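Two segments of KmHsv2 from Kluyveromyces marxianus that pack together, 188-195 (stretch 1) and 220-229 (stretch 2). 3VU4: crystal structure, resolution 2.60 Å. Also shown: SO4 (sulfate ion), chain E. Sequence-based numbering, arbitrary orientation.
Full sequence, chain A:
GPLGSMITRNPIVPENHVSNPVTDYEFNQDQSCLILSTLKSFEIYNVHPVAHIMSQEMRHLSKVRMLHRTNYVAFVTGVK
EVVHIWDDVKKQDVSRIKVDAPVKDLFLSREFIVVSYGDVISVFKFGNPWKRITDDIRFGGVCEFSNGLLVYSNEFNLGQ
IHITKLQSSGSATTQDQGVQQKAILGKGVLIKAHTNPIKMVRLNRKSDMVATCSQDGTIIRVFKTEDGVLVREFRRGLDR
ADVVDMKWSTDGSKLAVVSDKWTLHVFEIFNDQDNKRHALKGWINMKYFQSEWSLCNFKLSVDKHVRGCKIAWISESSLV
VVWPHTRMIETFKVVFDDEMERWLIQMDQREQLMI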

# COMPACT_ATOMS: atom_id res chain seq x y z
N GLY A 188 22.65 1.68 -4.19
CA GLY A 188 21.94 1.12 -3.06
C GLY A 188 22.02 1.99 -1.82
O GLY A 188 23.10 2.23 -1.28
N VAL A 189 20.86 2.46 -1.36
CA VAL A 189 20.78 3.29 -0.17
C VAL A 189 20.38 2.41 1.01
O VAL A 189 19.49 1.57 0.90
N LEU A 190 21.05 2.63 2.13
CA LEU A 190 20.80 1.85 3.33
C LEU A 190 20.35 2.75 4.46
O LEU A 190 21.01 3.73 4.77
N ILE A 191 19.21 2.42 5.08
CA ILE A 191 18.70 3.25 6.17
C ILE A 191 18.38 2.50 7.45
O ILE A 191 17.61 1.53 7.43
N LYS A 192 18.95 2.95 8.55
CA LYS A 192 18.66 2.35 9.84
C LYS A 192 17.45 3.09 10.39
O LYS A 192 17.56 3.89 11.31
N ALA A 193 16.29 2.81 9.79
CA ALA A 193 15.01 3.44 10.14
C ALA A 193 14.53 3.28 11.58
O ALA A 193 14.15 4.27 12.21
N HIS A 194 14.53 2.06 12.12
CA HIS A 194 14.07 1.87 13.49
C HIS A 194 14.94 0.95 14.32
O HIS A 194 15.76 0.21 13.79
N THR A 195 14.74 1.01 15.62
CA THR A 195 15.45 0.19 16.58
C THR A 195 14.75 -1.16 16.67
O THR A 195 15.38 -2.20 16.78
N ILE A 220 6.48 7.28 13.29
CA ILE A 220 6.40 6.99 11.87
C ILE A 220 7.47 7.91 11.23
O ILE A 220 7.57 9.09 11.59
N ARG A 221 8.28 7.37 10.32
CA ARG A 221 9.33 8.15 9.69
C ARG A 221 9.25 8.19 8.17
O ARG A 221 8.78 7.25 7.53
N VAL A 222 9.72 9.30 7.60
CA VAL A 222 9.73 9.45 6.16
C VAL A 222 11.13 9.81 5.72
O VAL A 222 11.72 10.75 6.25
N PHE A 223 11.66 9.05 4.76
CA PHE A 223 13.01 9.28 4.24
C PHE A 223 12.98 9.50 2.73
O PHE A 223 12.05 9.06 2.05
N LYS A 224 14.00 10.19 2.21
CA LYS A 224 14.15 10.41 0.77
C LYS A 224 14.74 9.10 0.28
O LYS A 224 15.69 8.59 0.88
N THR A 225 14.21 8.55 -0.80
CA THR A 225 14.73 7.30 -1.32
C THR A 225 16.08 7.46 -2.02
O THR A 225 16.84 6.50 -2.18
N GLU A 226 16.39 8.69 -2.43
CA GLU A 226 17.65 8.95 -3.12
C GLU A 226 18.86 8.89 -2.19
O GLU A 226 19.83 8.22 -2.50
N ASP A 227 18.80 9.60 -1.06
CA ASP A 227 19.91 9.62 -0.12
C ASP A 227 19.57 9.12 1.29
O ASP A 227 20.38 9.22 2.20
N GLY A 228 18.36 8.60 1.46
CA GLY A 228 17.96 8.08 2.76
C GLY A 228 18.01 9.02 3.94
O GLY A 228 18.16 8.57 5.08
N VAL A 229 17.88 10.33 3.72
CA VAL A 229 17.92 11.25 4.85
C VAL A 229 16.51 11.40 5.43
O VAL A 229 15.52 11.40 4.69

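When a short strand lies beside a strand and the turn that follows it, without clear hydrogen bonds between the two, the side chains must do the joining. The pairing of residues 188-195 with 220-229 in KmHsv2 is a compact example, with 417 Å² buried over both sides. Within the strands, direction alternates. Val189 and Ile191 direct their CA-to-CB bonds toward the other stretch, whereas the intervening Leu190 points away and makes no contact; Arg221 and Phe223 likewise point toward the partner, while Val222 between them is out of reach.

The apolar part of the contact centres on Phe223 (chi1 m, chi2 83°). Ile191, with chi1 m and chi2 t, lays a methyl over one face of this ring: its CG2 stands 3.7 Å from the Phe223 ring centroid and 22° off the ring normal, a CH-pi contact, and the closest atoms are Ile191 CG2 and Phe223 CE2 at 3.5 Å. Ala193 leaves its backbone sideways, yet even this short side chain reaches the same ring, with Ala193 CB 3.7 Å from Phe223 CE1. Ring and aliphatic groups are thus buried together, a common arrangement in which a flat aromatic surface accommodates branched and small neighbours.

A second kind of packing sets side chains against backbone. Ile191 CD1 lies 3.6 Å from Gly228 CA, and Val189, chi1 t, places CG1 3.7 Å from Gly228 N and CG2 3.1 Å from Glu226 O, the latter a tight approach. The approaches of Val189 CG1 and Ile191 to Gly228 leave no room for a CB there: an ideal one would point toward stretch 1 and lie 2.8 Å from Val189 CG1 and 2.9 Å from Ile191 CG1, and the residue's positive phi favours glycine as well. The turn is supported from within: Gly228 N gives a weak hydrogen bond to Lys224 O at 2.7 Å, and Val229 N donates to Asp227 OD1 at 3.2 Å, Asp227 having chi1 p. The CA-to-CB bonds of Glu226 and Asp227 point away, and it is backbone atoms of both residues that approach Val189.

The polar end illustrates how a bound anion can bridge two segments. Arg221 (chi1 m, chi2 and chi3 t) extends its guanidinium to the loop of stretch 1, where NH1 comes within 2.6 Å of Ala193 O. His194, chi1 m, starts sideways but brings its ring nearer, so that Arg221 NH1 lies over one face. The 3.2 Å between His194 ND1 and Arg221 NH1 is not a hydrogen bond, because the angle is poor. Instead, both groups turn to a sulfate ion, probably from the crystallisation liquor: Arg221 NH1 donates to SO4 O1 and His194 ND1 to SO4 O2, each at 3.1 Å and nearly linear. Thr195 N adds a hydrogen bond to SO4 O1 at 3.1 Å. The sulfate therefore gathers donors from both stretches.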

# COMPACT_ATOMS: atom_id res chain seq x y z
CB VAL A 189 19.75 4.41 -0.33
CG1 VAL A 189 19.59 5.16 0.98
CG2 VAL A 189 20.17 5.34 -1.45
CB LEU A 190 22.09 1.12 3.69
CG LEU A 190 22.21 0.27 4.95
CD1 LEU A 190 23.47 -0.58 4.84
CD2 LEU A 190 22.24 1.17 6.19
CB ILE A 191 17.41 3.99 5.76
CG1 ILE A 191 17.57 4.63 4.39
CG2 ILE A 191 17.08 5.05 6.79
CD1 ILE A 191 16.26 5.06 3.77
CB LYS A 192 19.84 2.51 10.78
CG LYS A 192 21.03 1.69 10.41
CD LYS A 192 22.01 1.69 11.55
CE LYS A 192 23.16 0.74 11.29
NZ LYS A 192 24.11 0.83 12.44
CB ALA A 193 13.92 2.96 9.19
CB HIS A 194 12.65 1.30 13.48
CG HIS A 194 11.65 2.17 12.78
ND1 HIS A 194 10.78 3.00 13.46
CD2 HIS A 194 11.38 2.32 11.47
CE1 HIS A 194 10.02 3.63 12.58
NE2 HIS A 194 10.36 3.24 11.37
CB THR A 195 15.44 0.83 17.96
OG1 THR A 195 16.17 2.05 17.92
CG2 THR A 195 16.05 -0.11 18.99
CB ILE A 220 5.01 7.32 11.29
CG1 ILE A 220 3.96 6.38 11.88
CG2 ILE A 220 5.03 7.18 9.77
CD1 ILE A 220 2.54 6.64 11.40
CB ARG A 221 10.71 7.63 10.09
CG ARG A 221 10.97 7.67 11.58
CD ARG A 221 12.44 7.42 11.92
NE ARG A 221 12.69 7.72 13.33
CZ ARG A 221 12.80 6.81 14.30
NH1 ARG A 221 12.70 5.51 14.03
NH2 ARG A 221 12.98 7.21 15.55
CB VAL A 222 8.77 10.56 5.71
CG1 VAL A 222 8.71 10.58 4.19
CG2 VAL A 222 7.39 10.34 6.30
CB PHE A 223 13.94 8.08 4.50
CG PHE A 223 13.99 7.62 5.94
CD1 PHE A 223 13.01 6.77 6.45
CD2 PHE A 223 15.02 8.03 6.78
CE1 PHE A 223 13.06 6.32 7.77
CE2 PHE A 223 15.09 7.59 8.11
CZ PHE A 223 14.11 6.73 8.60
CB LYS A 224 15.17 11.49 0.45
CG LYS A 224 14.78 12.92 0.70
CD LYS A 224 15.97 13.81 0.33
CE LYS A 224 15.74 15.27 0.65
NZ LYS A 224 17.02 16.04 0.66
CB THR A 225 13.75 6.65 -2.31
OG1 THR A 225 13.43 7.59 -3.34
CG2 THR A 225 12.47 6.22 -1.59
CB GLU A 226 17.61 10.31 -3.79
CG GLU A 226 18.84 10.60 -4.62
CD GLU A 226 18.97 12.07 -4.95
OE1 GLU A 226 19.73 12.40 -5.89
OE2 GLU A 226 18.32 12.90 -4.27
CB ASP A 227 20.50 11.03 -0.01
CG ASP A 227 19.46 12.07 0.32
OD1 ASP A 227 18.39 11.71 0.86
OD2 ASP A 227 19.70 13.27 0.06
CB VAL A 229 18.49 12.64 4.44
CG1 VAL A 229 19.79 12.45 3.66
CG2 VAL A 229 17.49 13.41 3.60
S SO4 E . 11.73 2.76 17.01
O1 SO4 E . 12.85 3.33 16.23
O2 SO4 E . 10.48 3.39 16.55
O3 SO4 E . 11.64 1.30 16.79
O4 SO4 E . 11.96 3.02 18.44